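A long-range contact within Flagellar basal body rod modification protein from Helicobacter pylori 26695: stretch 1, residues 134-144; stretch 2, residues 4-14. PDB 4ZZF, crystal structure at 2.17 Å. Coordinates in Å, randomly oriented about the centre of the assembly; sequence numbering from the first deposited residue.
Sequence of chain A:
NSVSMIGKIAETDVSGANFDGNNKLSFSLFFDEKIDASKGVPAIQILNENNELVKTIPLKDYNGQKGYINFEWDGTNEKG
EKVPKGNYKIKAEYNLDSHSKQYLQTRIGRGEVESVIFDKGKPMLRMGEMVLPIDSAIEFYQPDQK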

# COMPACT_ATOMS: atom_id res chain seq x y z
N ILE A 134 -2.43 16.08 8.36
CA ILE A 134 -3.29 15.11 7.70
C ILE A 134 -4.70 15.62 7.43
O ILE A 134 -5.27 15.34 6.37
CB ILE A 134 -3.41 13.84 8.55
CG1 ILE A 134 -2.09 13.10 8.51
CG2 ILE A 134 -4.50 12.92 8.01
CD1 ILE A 134 -1.79 12.60 7.16
N ASP A 135 -5.26 16.37 8.37
CA ASP A 135 -6.65 16.79 8.26
C ASP A 135 -6.80 17.92 7.26
O ASP A 135 -7.91 18.33 6.93
CB ASP A 135 -7.21 17.20 9.62
CG ASP A 135 -6.25 18.08 10.41
OD1 ASP A 135 -6.32 19.32 10.26
OD2 ASP A 135 -5.41 17.51 11.16
N SER A 136 -5.68 18.44 6.74
CA SER A 136 -5.79 19.41 5.67
C SER A 136 -6.04 18.70 4.34
O SER A 136 -6.39 19.33 3.36
CB SER A 136 -4.54 20.27 5.59
OG SER A 136 -3.52 19.62 4.85
N ALA A 137 -5.88 17.38 4.31
CA ALA A 137 -6.01 16.63 3.06
C ALA A 137 -7.47 16.34 2.73
O ALA A 137 -8.19 15.77 3.55
CB ALA A 137 -5.23 15.35 3.13
N ILE A 138 -7.90 16.72 1.53
CA ILE A 138 -9.28 16.50 1.13
C ILE A 138 -9.46 15.37 0.11
O ILE A 138 -10.57 14.86 -0.05
CB ILE A 138 -9.90 17.79 0.55
CG1 ILE A 138 -9.16 18.25 -0.71
CG2 ILE A 138 -9.97 18.89 1.61
CD1 ILE A 138 -9.53 19.70 -1.14
N GLU A 139 -8.38 14.96 -0.56
CA GLU A 139 -8.47 13.89 -1.55
C GLU A 139 -7.12 13.23 -1.80
O GLU A 139 -6.10 13.91 -1.77
CB GLU A 139 -9.02 14.43 -2.88
CG GLU A 139 -9.43 13.31 -3.80
CD GLU A 139 -9.96 13.77 -5.14
OE1 GLU A 139 -9.78 14.96 -5.51
OE2 GLU A 139 -10.56 12.92 -5.83
N PHE A 140 -7.12 11.91 -2.03
CA PHE A 140 -5.91 11.20 -2.48
C PHE A 140 -6.18 10.34 -3.71
O PHE A 140 -7.25 9.74 -3.83
CB PHE A 140 -5.34 10.28 -1.39
CG PHE A 140 -4.92 10.99 -0.14
CD1 PHE A 140 -5.84 11.25 0.87
CD2 PHE A 140 -3.59 11.34 0.06
CE1 PHE A 140 -5.43 11.87 2.05
CE2 PHE A 140 -3.18 11.97 1.21
CZ PHE A 140 -4.09 12.23 2.21
N TYR A 141 -5.19 10.27 -4.59
CA TYR A 141 -5.24 9.37 -5.75
C TYR A 141 -3.82 9.00 -6.20
O TYR A 141 -2.84 9.59 -5.74
CB TYR A 141 -6.05 10.00 -6.90
CG TYR A 141 -5.65 11.41 -7.26
CD1 TYR A 141 -4.65 11.66 -8.21
CD2 TYR A 141 -6.27 12.51 -6.67
CE1 TYR A 141 -4.28 12.96 -8.55
CE2 TYR A 141 -5.91 13.81 -7.01
CZ TYR A 141 -4.91 14.03 -7.94
OH TYR A 141 -4.55 15.32 -8.27
N GLN A 142 -3.72 8.03 -7.09
CA GLN A 142 -2.42 7.58 -7.58
C GLN A 142 -1.91 8.49 -8.70
O GLN A 142 -2.70 8.97 -9.52
CB GLN A 142 -2.52 6.11 -8.03
CG GLN A 142 -2.09 5.13 -6.94
CD GLN A 142 -2.69 3.72 -7.09
OE1 GLN A 142 -3.39 3.42 -8.07
NE2 GLN A 142 -2.43 2.86 -6.10
N PRO A 143 -0.59 8.75 -8.72
CA PRO A 143 0.11 9.57 -9.71
C PRO A 143 -0.12 9.03 -11.10
O PRO A 143 -0.40 7.83 -11.18
CB PRO A 143 1.58 9.42 -9.35
CG PRO A 143 1.60 8.95 -7.98
CD PRO A 143 0.35 8.16 -7.75
N ASP A 144 0.02 9.87 -12.13
CA ASP A 144 -0.03 9.42 -13.53
C ASP A 144 -1.51 9.33 -13.99
O ASP A 144 -1.81 9.61 -15.15
CB ASP A 144 0.78 8.10 -13.67
CG ASP A 144 0.61 7.39 -15.01
OD1 ASP A 144 -0.27 7.74 -15.81
OD2 ASP A 144 1.38 6.42 -15.23
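Stretch 2 4-14: SMIGKIAETDV

The pairing of stretch 2 with stretch 1 is interrupted by a beta bulge, at which a single carbonyl serves two consecutive amides. E11 O accepts a hydrogen bond from I138 N at 2.8 Å and a weak one from E139 N at 3.3 Å. I138, with phi/psi of -106/-18, leaves the extended conformation, so the register slips by one residue: A137 lies opposite T12 (CA to CA 4.1 Å), whereas E139 lies opposite E11 (CA to CA 5.1 Å).

Apart from this slip, strand 9-12 runs antiparallel to strand 137-141, with 153° between their N-to-C directions and a closest approach of 4.5 Å between axes. Beyond the bulge the ladder is regular. E11 N donates to E139 O at 2.9 Å, I9 N to Y141 O at 2.7 Å, and Y141 N to I9 O at 3.0 Å. Between these hydrogen-bonded pairs F140 faces A10 in a non-hydrogen-bonded pair, where F140 CA approaches I9 O at 3.2 Å and A10 CA approaches E139 O at 3.4 Å in CA-H...O contacts. At the other end, D13 N donates to S136 O at 2.7 Å, extending the pairing past the strand into the 3-10 segment.

One face of the sheet carries A137, F140, A10 and T12. The small methyl of A10 leaves room for the F140 ring, whose CE2 lies 3.5 Å from A10 CB. M5, toward stretch 1, covers a face of that ring: M5 CG is 3.9 Å from the centroid of F140, a CH-pi contact suited to a flexible, unbranched side chain. Its sulfur also meets I134, with M5 SD 3.4 Å from I134 CD1.

On the other face are E139, Y141, I9 and E11. The beta-branched I9 places its CB over the Y141 ring, 4.0 Å from the centroid of Y141, while E11 reaches the edge of the same ring. There Y141 OH donates to E11 OE2 at 2.6 Å, a short bond that engages the carboxylate while the aromatic ring packs against aliphatic carbon.

Stretch 2 enters its strand through a type II turn from M5 to K8, closed by K8 N to M5 O at 2.8 Å. G7 takes phi/psi of 89/-7, where a CB would jam against the preceding carbonyl, so glycine fits. K8 NZ folds back to S4 O at 2.8 Å. P143 finishes the contact, its CG 3.3 Å from G7 O and 4.1 Å from I9 CG1; its compact ring adds apolar surface beside the isoleucine.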

# COMPACT_ATOMS: atom_id res chain seq x y z
N SER A 4 -0.17 4.89 4.34
CA SER A 4 -0.60 4.50 3.00
C SER A 4 -0.67 5.69 2.04
O SER A 4 -0.75 5.51 0.82
CB SER A 4 -1.95 3.79 3.05
OG SER A 4 -2.93 4.64 3.61
N MET A 5 -0.62 6.91 2.57
CA MET A 5 -0.66 8.10 1.73
C MET A 5 0.63 8.33 0.98
O MET A 5 0.65 8.96 -0.08
CB MET A 5 -0.97 9.33 2.59
CG MET A 5 -2.31 9.24 3.28
SD MET A 5 -2.45 10.32 4.72
CE MET A 5 -4.19 10.10 5.12
N ILE A 6 1.73 7.80 1.52
CA ILE A 6 3.02 7.97 0.89
C ILE A 6 2.98 7.44 -0.54
O ILE A 6 2.53 6.33 -0.77
CB ILE A 6 4.12 7.25 1.67
CG1 ILE A 6 4.32 7.92 3.03
CG2 ILE A 6 5.41 7.22 0.87
CD1 ILE A 6 5.16 7.09 3.96
N GLY A 7 3.41 8.27 -1.48
CA GLY A 7 3.40 7.90 -2.88
C GLY A 7 2.11 8.26 -3.59
O GLY A 7 2.01 8.12 -4.81
N LYS A 8 1.11 8.72 -2.84
CA LYS A 8 -0.14 9.17 -3.45
C LYS A 8 -0.01 10.64 -3.79
O LYS A 8 0.86 11.33 -3.26
CB LYS A 8 -1.35 8.95 -2.52
CG LYS A 8 -1.57 7.50 -2.02
CD LYS A 8 -1.88 6.55 -3.15
CE LYS A 8 -2.35 5.19 -2.64
NZ LYS A 8 -1.37 4.54 -1.72
N ILE A 9 -0.88 11.11 -4.68
CA ILE A 9 -1.06 12.54 -4.84
C ILE A 9 -2.11 12.95 -3.83
O ILE A 9 -3.14 12.28 -3.70
CB ILE A 9 -1.51 12.94 -6.27
CG1 ILE A 9 -0.56 12.35 -7.31
CG2 ILE A 9 -1.61 14.49 -6.40
CD1 ILE A 9 0.74 13.09 -7.43
N ALA A 10 -1.82 14.01 -3.09
CA ALA A 10 -2.77 14.57 -2.14
C ALA A 10 -3.23 15.94 -2.62
O ALA A 10 -2.42 16.73 -3.11
CB ALA A 10 -2.16 14.66 -0.76
N GLU A 11 -4.53 16.19 -2.52
CA GLU A 11 -5.09 17.52 -2.66
C GLU A 11 -5.37 18.01 -1.22
O GLU A 11 -6.02 17.31 -0.46
CB GLU A 11 -6.39 17.50 -3.48
CG GLU A 11 -6.30 16.90 -4.88
CD GLU A 11 -5.73 17.88 -5.90
OE1 GLU A 11 -5.75 19.11 -5.63
OE2 GLU A 11 -5.23 17.43 -6.95
N THR A 12 -4.86 19.18 -0.84
CA THR A 12 -5.17 19.69 0.50
C THR A 12 -5.99 20.99 0.44
O THR A 12 -6.10 21.59 -0.63
CB THR A 12 -3.91 19.97 1.34
OG1 THR A 12 -3.34 21.21 0.93
CG2 THR A 12 -2.91 18.86 1.19
N ASP A 13 -6.55 21.41 1.57
CA ASP A 13 -7.32 22.66 1.58
C ASP A 13 -6.43 23.90 1.77
O ASP A 13 -6.93 24.99 2.00
CB ASP A 13 -8.42 22.62 2.67
CG ASP A 13 -7.86 22.41 4.08
OD1 ASP A 13 -6.69 22.72 4.34
OD2 ASP A 13 -8.61 21.92 4.95
N VAL A 14 -5.12 23.72 1.68
CA VAL A 14 -4.20 24.85 1.67
C VAL A 14 -3.95 25.30 0.24
O VAL A 14 -3.27 24.60 -0.51
CB VAL A 14 -2.85 24.49 2.32
CG1 VAL A 14 -1.85 25.63 2.15
CG2 VAL A 14 -3.05 24.13 3.79